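Long-range contacts in H127A/Y244A mutant of alginate lyase AlyC3 in complex with dimannuronate (PDB 7C8F), which probably cleaves alginate by beta-elimination, as lyases of family PL7 do, and in this double mutant holds a dimannuronate: residues 119-124 against 142-147; 123-128 against 236-241; 64-69 against 252-257. All blocks are in the same frame, centred on the assembly; numbering follows the deposited sequence.

Contact 1 of 3, residues 119-124 against 142-147; sequences EITFLQ and LLRVVW. With BEM (beta-D-mannopyranuronic acid), chain D; BEM (beta-D-mannopyranuronic acid), chain C.
Glu119 and Arg144 meet at about a right angle, yet their flat ends are nearly coplanar, carboxylate and guanidinium lying 17° apart. One oxygen takes the whole grip of this salt bridge: Glu119 OE1 accepts from Arg144 NH1 at 2.9 Å, met nearly along its C-O axis, and uses its syn lone pair for Arg144 NH2. Gln117 NE2 also bonds to OE1, while Lys148 pairs with OE2. Arg144 NH1 has a second acceptor close to its plane, Thr121 OG1 at 3.0 Å, a hydroxyl also bonded to Gln245. The antiparallel pair is interrupted by a classic beta bulge, where two residues, Phe122 and Leu123, stand opposite the single Val145, bonding to its O and N respectively. It belongs to the sugar-binding sheet of this PL7 beta-jelly roll. Arg144 CG is anti to the carbonyl carbon (chi1 -67°), and a bend at chi3 puts NE near O4 of the chain D mannuronate, whose O3 sits 3.8 Å above the guanidinium centre. An alanine in place of Arg144 would probably leave Glu119 OE1 without two of its donors and open a gap beneath that sugar. Gln124 runs beside Arg144, its amide turned 88° from the guanidinium; in the conformer described, Gln124 NE2 donates to O6B of the chain C mannuronate at 3.1 Å. Phe122 CZ packs against Val145 CG1 at 3.7 Å in the hydrophobic interior.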
loop_
_atom_site.group_PDB
_atom_site.type_symbol
_atom_site.label_atom_id
_atom_site.label_comp_id
_atom_site.label_asym_id
_atom_site.label_seq_id
_atom_site.Cartn_x
_atom_site.Cartn_y
_atom_site.Cartn_z
ATOM N N GLU B 119 -18.377 -18.024 14.653
ATOM C CA GLU B 119 -18.971 -17.044 13.748
ATOM C C GLU B 119 -19.337 -17.718 12.432
ATOM O O GLU B 119 -18.707 -18.701 12.023
ATOM C CB GLU B 119 -17.985 -15.881 13.446
ATOM C CG GLU B 119 -17.686 -15.023 14.671
ATOM C CD GLU B 119 -16.501 -14.107 14.509
ATOM O OE1 GLU B 119 -15.955 -13.986 13.387
ATOM O OE2 GLU B 119 -16.106 -13.497 15.524
ATOM N N ILE B 120 -20.372 -17.189 11.778
ATOM C CA ILE B 120 -20.668 -17.464 10.372
ATOM C C ILE B 120 -20.552 -16.139 9.637
ATOM O O ILE B 120 -21.271 -15.188 9.961
ATOM C CB ILE B 120 -22.076 -18.056 10.178
ATOM C CG1 ILE B 120 -22.173 -19.437 10.832
ATOM C CG2 ILE B 120 -22.412 -18.137 8.660
ATOM C CD1 ILE B 120 -23.609 -19.875 11.135
ATOM N N THR B 121 -19.665 -16.075 8.642
ATOM C CA THR B 121 -19.492 -14.873 7.836
ATOM C C THR B 121 -20.333 -15.022 6.587
ATOM O O THR B 121 -20.216 -16.029 5.891
ATOM C CB THR B 121 -18.026 -14.711 7.440
ATOM O OG1 THR B 121 -17.241 -14.576 8.630
ATOM C CG2 THR B 121 -17.821 -13.488 6.524
ATOM N N PHE B 122 -21.191 -14.039 6.308
ATOM C CA PHE B 122 -22.083 -14.136 5.159
ATOM C C PHE B 122 -22.004 -12.971 4.177
ATOM O O PHE B 122 -22.549 -13.085 3.072
ATOM C CB PHE B 122 -23.539 -14.423 5.597
ATOM C CG PHE B 122 -24.124 -13.378 6.498
ATOM C CD1 PHE B 122 -23.969 -13.457 7.879
ATOM C CD2 PHE B 122 -24.830 -12.321 5.963
ATOM C CE1 PHE B 122 -24.503 -12.479 8.718
ATOM C CE2 PHE B 122 -25.377 -11.347 6.783
ATOM C CZ PHE B 122 -25.212 -11.424 8.176
ATOM N N LEU B 123 -21.329 -11.876 4.522
ATOM C CA LEU B 123 -20.997 -10.828 3.564
ATOM C C LEU B 123 -19.576 -10.391 3.845
ATOM O O LEU B 123 -19.168 -10.333 5.010
ATOM C CB LEU B 123 -21.915 -9.610 3.691
ATOM C CG LEU B 123 -23.416 -9.891 3.562
ATOM C CD1 LEU B 123 -24.233 -8.718 4.070
ATOM C CD2 LEU B 123 -23.784 -10.193 2.109
ATOM N N GLN B 124 -18.821 -10.061 2.797
ATOM C CA GLN B 124 -17.425 -9.702 2.985
ATOM C C GLN B 124 -17.004 -8.672 1.944
ATOM O O GLN B 124 -17.467 -8.697 0.802
ATOM C CB GLN B 124 -16.548 -10.963 2.919
ATOM C CG GLN B 124 -15.079 -10.789 3.266
ATOM C CD GLN B 124 -14.423 -12.106 3.671
ATOM O OE1 GLN B 124 -14.917 -12.810 4.553
ATOM N NE2 GLN B 124 -13.311 -12.439 3.030
ATOM N N LEU B 142 -11.315 -6.370 4.489
ATOM C CA LEU B 142 -11.732 -5.084 5.030
ATOM C C LEU B 142 -12.930 -5.244 5.952
ATOM O O LEU B 142 -12.979 -4.630 7.024
ATOM C CB LEU B 142 -12.066 -4.116 3.892
ATOM C CG LEU B 142 -12.615 -2.759 4.343
ATOM C CD1 LEU B 142 -11.598 -2.011 5.190
ATOM C CD2 LEU B 142 -13.050 -1.923 3.153
ATOM N N LEU B 143 -13.901 -6.068 5.560
ATOM C CA LEU B 143 -15.145 -6.222 6.303
ATOM C C LEU B 143 -15.575 -7.674 6.283
ATOM O O LEU B 143 -15.587 -8.295 5.218
ATOM C CB LEU B 143 -16.250 -5.370 5.652
ATOM C CG LEU B 143 -17.680 -5.645 6.148
ATOM C CD1 LEU B 143 -17.854 -5.199 7.618
ATOM C CD2 LEU B 143 -18.708 -4.952 5.241
ATOM N N ARG B 144 -16.028 -8.138 7.423
ATOM C CA ARG B 144 -16.753 -9.352 7.541
ATOM C C ARG B 144 -18.083 -9.015 8.281
ATOM O O ARG B 144 -18.057 -8.454 9.316
ATOM C CB ARG B 144 -16.024 -10.451 8.305
ATOM C CG ARG B 144 -14.796 -10.994 7.637
ATOM C CD ARG B 144 -14.282 -12.223 8.385
ATOM N NE ARG B 144 -13.950 -11.959 9.764
ATOM C CZ ARG B 144 -14.443 -12.587 10.797
ATOM N NH1 ARG B 144 -15.331 -13.507 10.641
ATOM N NH2 ARG B 144 -14.089 -12.248 11.997
ATOM N N VAL B 145 -19.204 -9.380 7.696
ATOM C CA VAL B 145 -20.497 -9.253 8.335
ATOM C C VAL B 145 -20.796 -10.679 8.794
ATOM O O VAL B 145 -20.874 -11.576 8.024
ATOM C CB VAL B 145 -21.609 -8.704 7.430
ATOM C CG1 VAL B 145 -22.898 -8.593 8.232
ATOM C CG2 VAL B 145 -21.231 -7.338 6.901
ATOM N N VAL B 146 -20.963 -10.819 10.098
ATOM C CA VAL B 146 -21.139 -12.101 10.724
ATOM C C VAL B 146 -22.294 -12.243 11.677
ATOM O O VAL B 146 -22.794 -11.288 12.165
ATOM C CB VAL B 146 -19.876 -12.455 11.572
ATOM C CG1 VAL B 146 -18.625 -12.266 10.779
ATOM C CG2 VAL B 146 -19.778 -11.647 12.869
ATOM N N TRP B 147 -22.657 -13.491 11.927
ATOM C CA TRP B 147 -23.577 -13.868 12.983
ATOM C C TRP B 147 -22.590 -14.436 13.978
ATOM O O TRP B 147 -21.771 -15.205 13.633
ATOM C CB TRP B 147 -24.596 -14.917 12.592
ATOM C CG TRP B 147 -25.490 -15.320 13.733
ATOM C CD1 TRP B 147 -26.695 -14.812 14.001
ATOM C CD2 TRP B 147 -25.236 -16.303 14.730
ATOM N NE1 TRP B 147 -27.219 -15.396 15.103
ATOM C CE2 TRP B 147 -26.338 -16.311 15.580
ATOM C CE3 TRP B 147 -24.191 -17.162 14.992
ATOM C CZ2 TRP B 147 -26.431 -17.156 16.643
ATOM C CZ3 TRP B 147 -24.300 -17.998 16.053
ATOM C CH2 TRP B 147 -25.416 -17.981 16.862
HETATM C C1 BEM D . -9.794 -14.786 7.853
HETATM C C2 BEM D . -10.401 -15.494 9.060
HETATM O O2 BEM D . -9.372 -16.041 9.871
HETATM C C3 BEM D . -11.135 -14.482 9.907
HETATM O O3 BEM D . -11.530 -15.045 11.113
HETATM C C4 BEM D . -10.119 -13.493 10.358
HETATM O O4 BEM D . -10.608 -12.671 11.376
HETATM C C5 BEM D . -9.666 -12.757 9.148
HETATM O O5 BEM D . -9.035 -13.712 8.335
HETATM C C6 BEM D . -8.714 -11.700 9.536
HETATM O O6B BEM D . -7.528 -11.924 9.485
HETATM O O6A BEM D . -9.196 -10.613 9.671
HETATM C C1 BEM C . -8.222 -16.081 3.176
HETATM C C2 BEM C . -7.132 -15.335 3.923
HETATM O O2 BEM C . -7.141 -13.967 3.557
HETATM C C3 BEM C . -7.316 -15.500 5.410
HETATM O O3 BEM C . -6.404 -14.708 6.104
HETATM C C4 BEM C . -8.738 -15.170 5.840
HETATM O O4 BEM C . -8.917 -15.659 7.166
HETATM C C5 BEM C . -9.735 -15.874 4.950
HETATM O O5 BEM C . -9.494 -15.668 3.579
HETATM C C6 BEM C . -11.050 -15.281 5.264
HETATM O O6B BEM C . -11.480 -14.392 4.531
HETATM O O6A BEM C . -11.734 -15.814 6.122
HETATM O O1 BEM C . -8.170 -15.807 1.789
#

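Contact 2 of 3, residues 123-128 against 236-241; sequences LQVANK and SYFKAG. With BEM (beta-D-mannopyranuronic acid), chain C.
Two sequence motifs of family PL7 are paired here: the Q-(I/V)-H motif, its histidine replaced by Ala126, and the first residues of the YFKAGVYNQ motif. The strands are antiparallel, with reciprocal backbone bonds between Gln124 and Lys239 and between Ala126 and Tyr237. In this mutant, CB of the engineered Ala126 lies over the Tyr237 ring as a CH-pi contact, 3.7 Å from the centroid. Tyr237 CG stands between its own backbone N and carbonyl carbon (chi1 60°), and the ring reaches across the neighbouring strand. A water joins Tyr237 OH, at 2.6 Å, to Asn127 O, and Arg81 makes a cation-pi contact with the ring. Lys239 runs alongside Gln124, its CE 3.6 Å from Gln124 NE2 in the conformer described. A second water accepts from Lys239 NZ at 2.6 Å and donates to O6B and O5 of the chain C mannuronate, so the lysine, salt-bridged to Glu79, reaches the sugar indirectly. The reverse face is apolar where Val125 CG2 meets Phe238 CE1 at 3.7 Å and Leu123 CD2 touches Ala240 CB at 3.8 Å, but polar at its end, where Asn127, bonded to Val138 O, pairs with Ser236, whose OG bonds to Trp231. Such a division, with polar groups and a tyrosine on the sugar side and mainly apolar side chains, Phe238 among them, toward the opposing sheet, marks the substrate-binding sheet of a PL7 beta-jelly roll.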
loop_
_atom_site.group_PDB
_atom_site.type_symbol
_atom_site.label_atom_id
_atom_site.label_comp_id
_atom_site.label_asym_id
_atom_site.label_seq_id
_atom_site.Cartn_x
_atom_site.Cartn_y
_atom_site.Cartn_z
ATOM N N LEU B 123 -21.329 -11.876 4.522
ATOM C CA LEU B 123 -20.997 -10.828 3.564
ATOM C C LEU B 123 -19.576 -10.391 3.845
ATOM O O LEU B 123 -19.168 -10.333 5.010
ATOM C CB LEU B 123 -21.915 -9.610 3.691
ATOM C CG LEU B 123 -23.416 -9.891 3.562
ATOM C CD1 LEU B 123 -24.233 -8.718 4.070
ATOM C CD2 LEU B 123 -23.784 -10.193 2.109
ATOM N N GLN B 124 -18.821 -10.061 2.797
ATOM C CA GLN B 124 -17.425 -9.702 2.985
ATOM C C GLN B 124 -17.004 -8.672 1.944
ATOM O O GLN B 124 -17.467 -8.697 0.802
ATOM C CB GLN B 124 -16.548 -10.963 2.919
ATOM C CG GLN B 124 -15.079 -10.789 3.266
ATOM C CD GLN B 124 -14.423 -12.106 3.671
ATOM O OE1 GLN B 124 -14.917 -12.810 4.553
ATOM N NE2 GLN B 124 -13.311 -12.439 3.030
ATOM N N VAL B 125 -16.108 -7.777 2.350
ATOM C CA VAL B 125 -15.311 -6.987 1.419
ATOM C C VAL B 125 -13.878 -7.436 1.638
ATOM O O VAL B 125 -13.321 -7.236 2.728
ATOM C CB VAL B 125 -15.442 -5.472 1.648
ATOM C CG1 VAL B 125 -14.560 -4.703 0.646
ATOM C CG2 VAL B 125 -16.893 -5.004 1.559
ATOM N N ALA B 126 -13.285 -8.057 0.618
ATOM C CA ALA B 126 -11.903 -8.510 0.654
ATOM C C ALA B 126 -11.042 -7.552 -0.154
ATOM O O ALA B 126 -11.545 -6.694 -0.877
ATOM C CB ALA B 126 -11.803 -9.903 0.026
ATOM N N ASN B 127 -9.724 -7.682 -0.018
ATOM C CA ASN B 127 -8.826 -7.035 -0.967
ATOM C C ASN B 127 -8.191 -8.082 -1.860
ATOM O O ASN B 127 -7.878 -9.195 -1.418
ATOM C CB ASN B 127 -7.743 -6.163 -0.301
ATOM C CG ASN B 127 -6.655 -6.977 0.375
ATOM O OD1 ASN B 127 -5.571 -7.190 -0.185
ATOM N ND2 ASN B 127 -6.931 -7.421 1.583
ATOM N N LYS B 128 -8.030 -7.714 -3.123
ATOM C CA LYS B 128 -7.207 -8.503 -4.024
ATOM C C LYS B 128 -5.739 -8.180 -3.783
ATOM O O LYS B 128 -4.917 -9.088 -3.604
ATOM C CB LYS B 128 -7.633 -8.229 -5.476
ATOM C CG LYS B 128 -6.954 -9.107 -6.527
ATOM C CD LYS B 128 -7.309 -10.571 -6.342
ATOM C CE LYS B 128 -6.743 -11.413 -7.470
ATOM N NZ LYS B 128 -7.184 -12.825 -7.334
ATOM N N SER B 236 -10.439 -3.933 -4.093
ATOM C CA SER B 236 -11.284 -4.679 -3.176
ATOM C C SER B 236 -12.456 -5.309 -3.924
ATOM O O SER B 236 -12.763 -4.952 -5.069
ATOM C CB SER B 236 -11.751 -3.763 -2.042
ATOM O OG SER B 236 -10.609 -3.247 -1.344
ATOM N N TYR B 237 -13.109 -6.276 -3.277
ATOM C CA TYR B 237 -14.188 -6.989 -3.949
ATOM C C TYR B 237 -15.168 -7.546 -2.934
ATOM O O TYR B 237 -14.843 -7.733 -1.754
ATOM C CB TYR B 237 -13.680 -8.109 -4.864
ATOM C CG TYR B 237 -12.871 -9.212 -4.201
ATOM C CD1 TYR B 237 -11.488 -9.108 -4.058
ATOM C CD2 TYR B 237 -13.490 -10.378 -3.765
ATOM C CE1 TYR B 237 -10.755 -10.141 -3.488
ATOM C CE2 TYR B 237 -12.769 -11.415 -3.213
ATOM C CZ TYR B 237 -11.399 -11.291 -3.067
ATOM O OH TYR B 237 -10.656 -12.314 -2.500
ATOM N N PHE B 238 -16.381 -7.819 -3.412
ATOM C CA PHE B 238 -17.464 -8.341 -2.590
ATOM C C PHE B 238 -17.563 -9.862 -2.670
ATOM O O PHE B 238 -17.362 -10.462 -3.733
ATOM C CB PHE B 238 -18.814 -7.809 -3.075
ATOM C CG PHE B 238 -19.056 -6.354 -2.795
ATOM C CD1 PHE B 238 -19.030 -5.857 -1.490
ATOM C CD2 PHE B 238 -19.395 -5.492 -3.827
ATOM C CE1 PHE B 238 -19.295 -4.520 -1.247
ATOM C CE2 PHE B 238 -19.673 -4.163 -3.582
ATOM C CZ PHE B 238 -19.619 -3.669 -2.292
ATOM N N LYS B 239 -17.946 -10.475 -1.547
ATOM C CA LYS B 239 -18.388 -11.860 -1.510
ATOM C C LYS B 239 -19.633 -11.965 -0.647
ATOM O O LYS B 239 -19.825 -11.186 0.297
ATOM C CB LYS B 239 -17.333 -12.804 -0.931
ATOM C CG LYS B 239 -16.077 -12.861 -1.784
ATOM C CD LYS B 239 -15.178 -14.039 -1.446
ATOM C CE LYS B 239 -14.426 -13.808 -0.148
ATOM N NZ LYS B 239 -13.566 -14.998 0.137
ATOM N N ALA B 240 -20.456 -12.958 -0.952
ATOM C CA ALA B 240 -21.669 -13.235 -0.202
ATOM C C ALA B 240 -21.923 -14.731 -0.215
ATOM O O ALA B 240 -21.743 -15.382 -1.246
ATOM C CB ALA B 240 -22.876 -12.494 -0.795
ATOM N N GLY B 241 -22.352 -15.264 0.926
ATOM C CA GLY B 241 -22.694 -16.674 1.029
ATOM C C GLY B 241 -22.518 -17.122 2.460
ATOM O O GLY B 241 -23.042 -16.462 3.367
HETATM C C1 BEM C . -8.222 -16.081 3.176
HETATM C C2 BEM C . -7.132 -15.335 3.923
HETATM O O2 BEM C . -7.141 -13.967 3.557
HETATM C C3 BEM C . -7.316 -15.500 5.410
HETATM O O3 BEM C . -6.404 -14.708 6.104
HETATM C C4 BEM C . -8.738 -15.170 5.840
HETATM O O4 BEM C . -8.917 -15.659 7.166
HETATM C C5 BEM C . -9.735 -15.874 4.950
HETATM O O5 BEM C . -9.494 -15.668 3.579
HETATM C C6 BEM C . -11.050 -15.281 5.264
HETATM O O6B BEM C . -11.480 -14.392 4.531
HETATM O O6A BEM C . -11.734 -15.814 6.122
HETATM O O1 BEM C . -8.170 -15.807 1.789
HETATM O O HOH W 1 -11.959 -15.396 2.126
HETATM O O HOH W 2 -8.072 -11.925 -2.171
#

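Contact 3 of 3, residues 64-69 against 252-257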
loop_
_atom_site.group_PDB
_atom_site.type_symbol
_atom_site.label_atom_id
_atom_site.label_comp_id
_atom_site.label_asym_id
_atom_site.label_seq_id
_atom_site.Cartn_x
_atom_site.Cartn_y
_atom_site.Cartn_z
ATOM N N SER B 64 -39.873 -20.474 -1.426
ATOM C CA SER B 64 -39.572 -19.143 -0.915
ATOM C C SER B 64 -38.821 -18.275 -1.916
ATOM O O SER B 64 -38.821 -17.046 -1.767
ATOM C CB SER B 64 -38.731 -19.245 0.363
ATOM O OG SER B 64 -37.439 -19.772 0.080
ATOM N N GLU B 65 -38.225 -18.881 -2.943
ATOM C CA GLU B 65 -37.327 -18.208 -3.883
ATOM C C GLU B 65 -36.107 -17.602 -3.203
ATOM O O GLU B 65 -35.509 -16.659 -3.732
ATOM C CB GLU B 65 -38.043 -17.169 -4.760
ATOM C CG GLU B 65 -39.201 -17.772 -5.579
ATOM C CD GLU B 65 -39.599 -16.933 -6.783
ATOM O OE1 GLU B 65 -38.959 -15.897 -7.050
ATOM O OE2 GLU B 65 -40.567 -17.316 -7.475
ATOM N N ALA B 66 -35.730 -18.110 -2.037
ATOM C CA ALA B 66 -34.494 -17.659 -1.415
ATOM C C ALA B 66 -33.313 -18.363 -2.061
ATOM O O ALA B 66 -33.372 -19.556 -2.379
ATOM C CB ALA B 66 -34.500 -17.959 0.086
ATOM N N LEU B 67 -32.229 -17.614 -2.257
ATOM C CA LEU B 67 -30.961 -18.203 -2.656
ATOM C C LEU B 67 -30.298 -18.780 -1.415
ATOM O O LEU B 67 -30.012 -18.046 -0.454
ATOM C CB LEU B 67 -30.083 -17.138 -3.309
ATOM C CG LEU B 67 -28.704 -17.593 -3.784
ATOM C CD1 LEU B 67 -28.821 -18.757 -4.786
ATOM C CD2 LEU B 67 -27.947 -16.418 -4.399
ATOM N N VAL B 68 -30.064 -20.086 -1.414
ATOM C CA VAL B 68 -29.605 -20.815 -0.238
ATOM C C VAL B 68 -28.140 -21.180 -0.401
ATOM O O VAL B 68 -27.751 -21.768 -1.415
ATOM C CB VAL B 68 -30.448 -22.077 -0.001
ATOM C CG1 VAL B 68 -29.913 -22.851 1.203
ATOM C CG2 VAL B 68 -31.910 -21.687 0.167
ATOM N N PHE B 69 -27.327 -20.818 0.592
ATOM C CA PHE B 69 -25.947 -21.265 0.703
ATOM C C PHE B 69 -25.802 -22.120 1.954
ATOM O O PHE B 69 -26.207 -21.701 3.045
ATOM C CB PHE B 69 -24.976 -20.083 0.859
ATOM C CG PHE B 69 -24.953 -19.122 -0.295
ATOM C CD1 PHE B 69 -25.899 -18.108 -0.405
ATOM C CD2 PHE B 69 -23.931 -19.181 -1.234
ATOM C CE1 PHE B 69 -25.855 -17.191 -1.439
ATOM C CE2 PHE B 69 -23.880 -18.268 -2.275
ATOM C CZ PHE B 69 -24.832 -17.272 -2.382
ATOM N N GLU B 252 -26.155 -22.404 7.207
ATOM C CA GLU B 252 -27.189 -22.269 6.193
ATOM C C GLU B 252 -27.683 -20.834 6.217
ATOM O O GLU B 252 -28.157 -20.358 7.256
ATOM C CB GLU B 252 -28.349 -23.238 6.444
ATOM C CG GLU B 252 -29.471 -23.090 5.441
ATOM C CD GLU B 252 -30.517 -24.177 5.571
ATOM O OE1 GLU B 252 -30.269 -25.151 6.316
ATOM O OE2 GLU B 252 -31.578 -24.053 4.925
ATOM N N ALA B 253 -27.552 -20.140 5.090
ATOM C CA ALA B 253 -28.042 -18.781 4.932
ATOM C C ALA B 253 -29.023 -18.729 3.771
ATOM O O ALA B 253 -28.763 -19.300 2.702
ATOM C CB ALA B 253 -26.892 -17.800 4.674
ATOM N N HIS B 254 -30.140 -18.035 3.978
ATOM C CA HIS B 254 -31.160 -17.827 2.954
ATOM C C HIS B 254 -31.168 -16.359 2.557
ATOM O O HIS B 254 -31.398 -15.486 3.400
ATOM C CB HIS B 254 -32.539 -18.256 3.461
ATOM C CG HIS B 254 -32.677 -19.738 3.616
ATOM N ND1 HIS B 254 -33.904 -20.367 3.660
ATOM C CD2 HIS B 254 -31.748 -20.718 3.735
ATOM C CE1 HIS B 254 -33.724 -21.668 3.799
ATOM N NE2 HIS B 254 -32.426 -21.909 3.850
ATOM N N PHE B 255 -30.888 -16.082 1.283
ATOM C CA PHE B 255 -30.870 -14.719 0.763
ATOM C C PHE B 255 -32.149 -14.486 -0.036
ATOM O O PHE B 255 -32.294 -14.997 -1.153
ATOM C CB PHE B 255 -29.671 -14.519 -0.164
ATOM C CG PHE B 255 -28.344 -14.338 0.544
ATOM C CD1 PHE B 255 -27.717 -15.399 1.184
ATOM C CD2 PHE B 255 -27.692 -13.114 0.502
ATOM C CE1 PHE B 255 -26.479 -15.232 1.816
ATOM C CE2 PHE B 255 -26.439 -12.943 1.125
ATOM C CZ PHE B 255 -25.842 -13.999 1.782
ATOM N N ASN B 256 -33.069 -13.697 0.519
ATOM C CA ASN B 256 -34.237 -13.283 -0.252
ATOM C C ASN B 256 -33.861 -12.288 -1.343
ATOM O O ASN B 256 -34.586 -12.153 -2.337
ATOM C CB ASN B 256 -35.282 -12.693 0.703
ATOM C CG ASN B 256 -36.532 -12.212 -0.004
ATOM O OD1 ASN B 256 -37.301 -13.006 -0.547
ATOM N ND2 ASN B 256 -36.760 -10.902 0.030
ATOM N N LYS B 257 -32.726 -11.613 -1.191
ATOM C CA LYS B 257 -32.285 -10.593 -2.126
ATOM C C LYS B 257 -30.770 -10.618 -2.145
ATOM O O LYS B 257 -30.128 -10.765 -1.099
ATOM C CB LYS B 257 -32.772 -9.206 -1.684
ATOM C CG LYS B 257 -32.146 -8.038 -2.441
ATOM C CD LYS B 257 -32.803 -6.715 -2.035
ATOM C CE LYS B 257 -32.180 -5.532 -2.752
ATOM N NZ LYS B 257 -32.861 -4.253 -2.402
HETATM O O HOH W 3 -36.496 -19.370 2.500
HETATM O O HOH W 4 -36.846 -15.494 -0.080
HETATM O O HOH W 5 -36.170 -14.114 -3.636
#
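One face of the His254 ring is covered by Val68 CG2, 3.8 Å from the centroid and slightly displaced toward the rim. Phe69 turns its edge to the face of Phe255 in an offset edge-to-face pair, planes 68° apart, the closest approach being Phe69 CD1 to Phe255 CD1 at 3.6 Å. Phe255 CG, anti to the carbonyl carbon (chi1 -77°), sets its ring on the side of the sheet where Phe69 lies. Carbonyls line the other edges: Ala253 O lies near the plane of Phe69, and Leu67 O and Lys257 O near that of Phe255. His254 NE2 donates to the anti lone pair of Glu252 OE2, which lies 19° out of the imidazole plane. At ND1, a water 3.0 Å away links His254 to Ser64 OG, which also accepts from Ala66 N in an ST turn. Another water donates to Ser64 O and, at 2.6 Å, to Asn256 OD1, tying the turn to Asn256 where the pairing ends. Reciprocal backbone bonds join Leu67 with Phe255 and Phe69 with Ala253. These strands, second and third across the seven-stranded sheet, are flanked by strand 58-60 beyond Val68 and strand 93-103 beyond His254, while Phe69 and Ala253 rest on Val242 of strand 242-245 in the opposing sheet.

How the contacts relate
Contacts 1 and 2 are buried near the middle of the chain and share strand 119-129, which pairs with strand 143-148 in one and strand 235-240 in the other. Contact 3, partly buried, lies in the opposing sheet, its centre about 16 Å from that of contact 1 and about 18 Å from that of contact 2. Chemistry follows place: contact 1 sets an Arg-Glu salt bridge beneath one sugar and bonds the other through a neutral amide, contact 2 reaches the latter through a water on Lys239, and the polar side of contact 3 meets water without any ligand. The apolar sides converge, for Phe255 packs on Leu123, and Phe69 on Gly241, joining the two sheets.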